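Local structure of importin subunit beta-1 (5OWU) at residues S441-I446 with V481-E486. The protein carries proteins into the nucleus as the importin beta subunit, working together with importin alpha, which binds the classical nuclear localization signal of the cargo. Numbering follows the deposited sequence.
Sequences SVAESI and VEQLAE
The carboxamide of Q483 and the carboxylate of E444 are the flat groups at the contact between the ends of the second helices of HEAT repeats 10 and 11, and their planes are turned by about 84° to each other. Neither is stacked. The carboxamide works through its NE2 corner, donating to a water 2.9 Å away that sits tilted from the amide plane. The same water accepts from the backbone N of A443 at 2.7 Å, so a single oxygen joins the side chain on helix 467-484 to the main chain near the C-terminal end of helix 425-442. A bend at chi2 of Q483 (-65°) swings CD out of line with the first part of the chain. The Q483 carbonyl O lies off the OE2 end of the E444 carboxylate and out of its plane, 3.7 Å from OE2; no hydrogen bond joins these two oxygens, and E444 has a second conformer, so the approach is doubtful.

Beneath the water bridge the contact is apolar and short. V442 packs on T406 of helix 402-418, in the same HEAT repeat, while V481 and A485 touch helix 516-530, placing the junction within the stacked superhelix. Between the two helix ends, the methyl of A443 meets Q483 CB at 3.5 Å. L484 comes in from beside it: CD2 lies 3.6 Å from A443 CB and 3.9 Å from A443 O.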
ATOM      1  N   SER A 441      -7.768 -18.130 -12.492  0.72 43.99           N
ATOM      2  CA  SER A 441      -6.470 -18.800 -12.513  0.72 50.09           C
ATOM      3  C   SER A 441      -6.347 -19.884 -13.580  0.72 54.65           C
ATOM      4  O   SER A 441      -5.264 -20.060 -14.146  0.72 56.43           O
ATOM      5  CB  SER A 441      -6.168 -19.398 -11.138  0.72 51.99           C
ATOM      6  OG  SER A 441      -5.854 -18.375 -10.202  0.72 36.53           O
ATOM      7  N   VAL A 442      -7.413 -20.628 -13.868  1.00 46.71           N
ATOM      8  CA  VAL A 442      -7.350 -21.656 -14.900  1.00 39.51           C
ATOM      9  C   VAL A 442      -8.601 -21.627 -15.779  1.00 46.70           C
ATOM     10  O   VAL A 442      -9.326 -22.620 -15.886  1.00 50.27           O
ATOM     11  CB  VAL A 442      -7.106 -23.044 -14.257  1.00 60.23           C
ATOM     12  CG1 VAL A 442      -8.210 -23.456 -13.278  1.00 46.53           C
ATOM     13  CG2 VAL A 442      -6.868 -24.106 -15.313  1.00 57.01           C
ATOM     14  N   ALA A 443      -8.821 -20.508 -16.483  1.00 46.41           N
ATOM     15  CA  ALA A 443     -10.027 -20.341 -17.294  1.00 37.09           C
ATOM     16  C   ALA A 443     -10.126 -21.391 -18.383  1.00 37.46           C
ATOM     17  O   ALA A 443     -11.237 -21.739 -18.808  1.00 39.57           O
ATOM     18  CB  ALA A 443     -10.063 -18.955 -17.947  1.00 48.78           C
ATOM     19  N   GLU A 444      -8.991 -21.889 -18.875  1.00 50.40           N
ATOM     20  CA  GLU A 444      -9.051 -22.960 -19.853  0.53 52.18           C
ATOM     21  C   GLU A 444      -9.594 -24.257 -19.256  1.00 52.12           C
ATOM     22  O   GLU A 444      -9.894 -25.188 -20.010  1.00 48.65           O
ATOM     23  CB  GLU A 444      -7.661 -23.170 -20.438  0.53 52.72           C
ATOM     24  CG  GLU A 444      -7.139 -21.961 -21.214  0.53 47.35           C
ATOM     25  CD  GLU A 444      -6.687 -20.815 -20.314  0.53 53.40           C
ATOM     26  OE1 GLU A 444      -6.489 -21.040 -19.101  0.53 51.88           O
ATOM     27  OE2 GLU A 444      -6.528 -19.684 -20.823  0.53 48.87           O
ATOM     28  N   SER A 445      -9.719 -24.340 -17.918  1.00 51.42           N
ATOM     29  CA  SER A 445     -10.308 -25.514 -17.266  1.00 47.17           C
ATOM     30  C   SER A 445     -11.796 -25.654 -17.584  1.00 50.53           C
ATOM     31  O   SER A 445     -12.366 -26.736 -17.388  1.00 48.92           O
ATOM     32  CB  SER A 445     -10.143 -25.458 -15.736  1.00 47.46           C
ATOM     33  OG  SER A 445     -10.681 -24.266 -15.175  1.00 59.63           O
ATOM     34  N   ILE A 446     -12.445 -24.586 -18.042  1.00 52.45           N
ATOM     35  CA  ILE A 446     -13.872 -24.615 -18.343  1.00 52.65           C
ATOM     36  C   ILE A 446     -14.038 -24.931 -19.825  1.00 51.68           C
ATOM     37  O   ILE A 446     -13.830 -24.070 -20.685  1.00 51.22           O
ATOM     38  CB  ILE A 446     -14.542 -23.291 -17.979  1.00 42.43           C
ATOM     39  CG1 ILE A 446     -14.146 -22.868 -16.559  1.00 36.63           C
ATOM     40  CG2 ILE A 446     -16.063 -23.432 -18.118  1.00 48.83           C
ATOM     41  CD1 ILE A 446     -14.581 -21.459 -16.191  1.00 46.34           C
ATOM     42  N   VAL A 481     -13.637 -12.830 -19.048  1.00 23.97           N
ATOM     43  CA  VAL A 481     -13.262 -12.096 -20.250  1.00 23.67           C
ATOM     44  C   VAL A 481     -11.756 -11.872 -20.288  1.00 26.11           C
ATOM     45  O   VAL A 481     -11.105 -12.077 -21.319  1.00 30.65           O
ATOM     46  CB  VAL A 481     -14.039 -10.768 -20.325  1.00 26.31           C
ATOM     47  CG1 VAL A 481     -13.534  -9.892 -21.472  1.00 27.46           C
ATOM     48  CG2 VAL A 481     -15.519 -11.048 -20.480  1.00 35.91           C
ATOM     49  N   GLU A 482     -11.177 -11.454 -19.158  1.00 32.08           N
ATOM     50  CA  GLU A 482      -9.744 -11.173 -19.117  1.00 30.91           C
ATOM     51  C   GLU A 482      -8.924 -12.412 -19.458  1.00 30.03           C
ATOM     52  O   GLU A 482      -7.934 -12.330 -20.199  1.00 32.08           O
ATOM     53  CB  GLU A 482      -9.355 -10.642 -17.735  1.00 26.18           C
ATOM     54  CG  GLU A 482      -9.670  -9.175 -17.512  1.00 29.99           C
ATOM     55  CD  GLU A 482      -9.311  -8.708 -16.113  1.00 37.33           C
ATOM     56  OE1 GLU A 482      -9.006  -9.561 -15.253  1.00 37.23           O
ATOM     57  OE2 GLU A 482      -9.342  -7.486 -15.871  1.00 33.46           O
ATOM     58  N   GLN A 483      -9.319 -13.571 -18.937  1.00 24.53           N
ATOM     59  CA  GLN A 483      -8.511 -14.767 -19.115  1.00 27.15           C
ATOM     60  C   GLN A 483      -8.789 -15.484 -20.428  1.00 34.43           C
ATOM     61  O   GLN A 483      -7.916 -16.208 -20.910  1.00 31.62           O
ATOM     62  CB  GLN A 483      -8.734 -15.723 -17.939  1.00 26.29           C
ATOM     63  CG  GLN A 483      -8.286 -15.145 -16.612  1.00 34.92           C
ATOM     64  CD  GLN A 483      -6.788 -14.912 -16.573  1.00 42.68           C
ATOM     65  OE1 GLN A 483      -6.322 -13.814 -16.273  1.00 46.44           O
ATOM     66  NE2 GLN A 483      -6.029 -15.952 -16.883  1.00 39.79           N
ATOM     67  N   LEU A 484      -9.963 -15.300 -21.028  1.00 32.51           N
ATOM     68  CA  LEU A 484     -10.285 -16.020 -22.253  1.00 30.24           C
ATOM     69  C   LEU A 484     -10.120 -15.186 -23.515  1.00 44.73           C
ATOM     70  O   LEU A 484      -9.998 -15.761 -24.602  1.00 39.51           O
ATOM     71  CB  LEU A 484     -11.718 -16.557 -22.186  1.00 27.91           C
ATOM     72  CG  LEU A 484     -11.954 -17.608 -21.098  1.00 31.16           C
ATOM     73  CD1 LEU A 484     -13.418 -17.972 -21.005  1.00 31.22           C
ATOM     74  CD2 LEU A 484     -11.125 -18.854 -21.377  1.00 37.92           C
ATOM     75  N   ALA A 485     -10.088 -13.858 -23.402  1.00 42.37           N
ATOM     76  CA  ALA A 485     -10.057 -13.025 -24.598  1.00 44.74           C
ATOM     77  C   ALA A 485      -8.785 -13.234 -25.413  1.00 46.91           C
ATOM     78  O   ALA A 485      -8.806 -13.073 -26.639  1.00 55.71           O
ATOM     79  CB  ALA A 485     -10.194 -11.555 -24.209  1.00 52.41           C
ATOM     80  N   GLU A 486      -7.675 -13.598 -24.766  1.00 56.96           N
ATOM     81  CA  GLU A 486      -6.392 -13.630 -25.463  1.00 66.97           C
ATOM     82  C   GLU A 486      -6.267 -14.828 -26.394  1.00 64.84           C
ATOM     83  O   GLU A 486      -5.629 -14.722 -27.448  1.00 66.07           O
ATOM     84  CB  GLU A 486      -5.240 -13.634 -24.455  1.00 74.80           C
ATOM     85  CG  GLU A 486      -5.311 -12.512 -23.413  1.00 85.20           C
ATOM     86  CD  GLU A 486      -5.201 -11.119 -24.020  1.00 84.83           C
ATOM     87  OE1 GLU A 486      -4.287 -10.364 -23.624  1.00 88.61           O
ATOM     88  OE2 GLU A 486      -6.027 -10.777 -24.892  1.00 85.09           O
TER
HETATM   89  O   HOH W   1      -6.959 -18.616 -16.292  1.00 42.02           O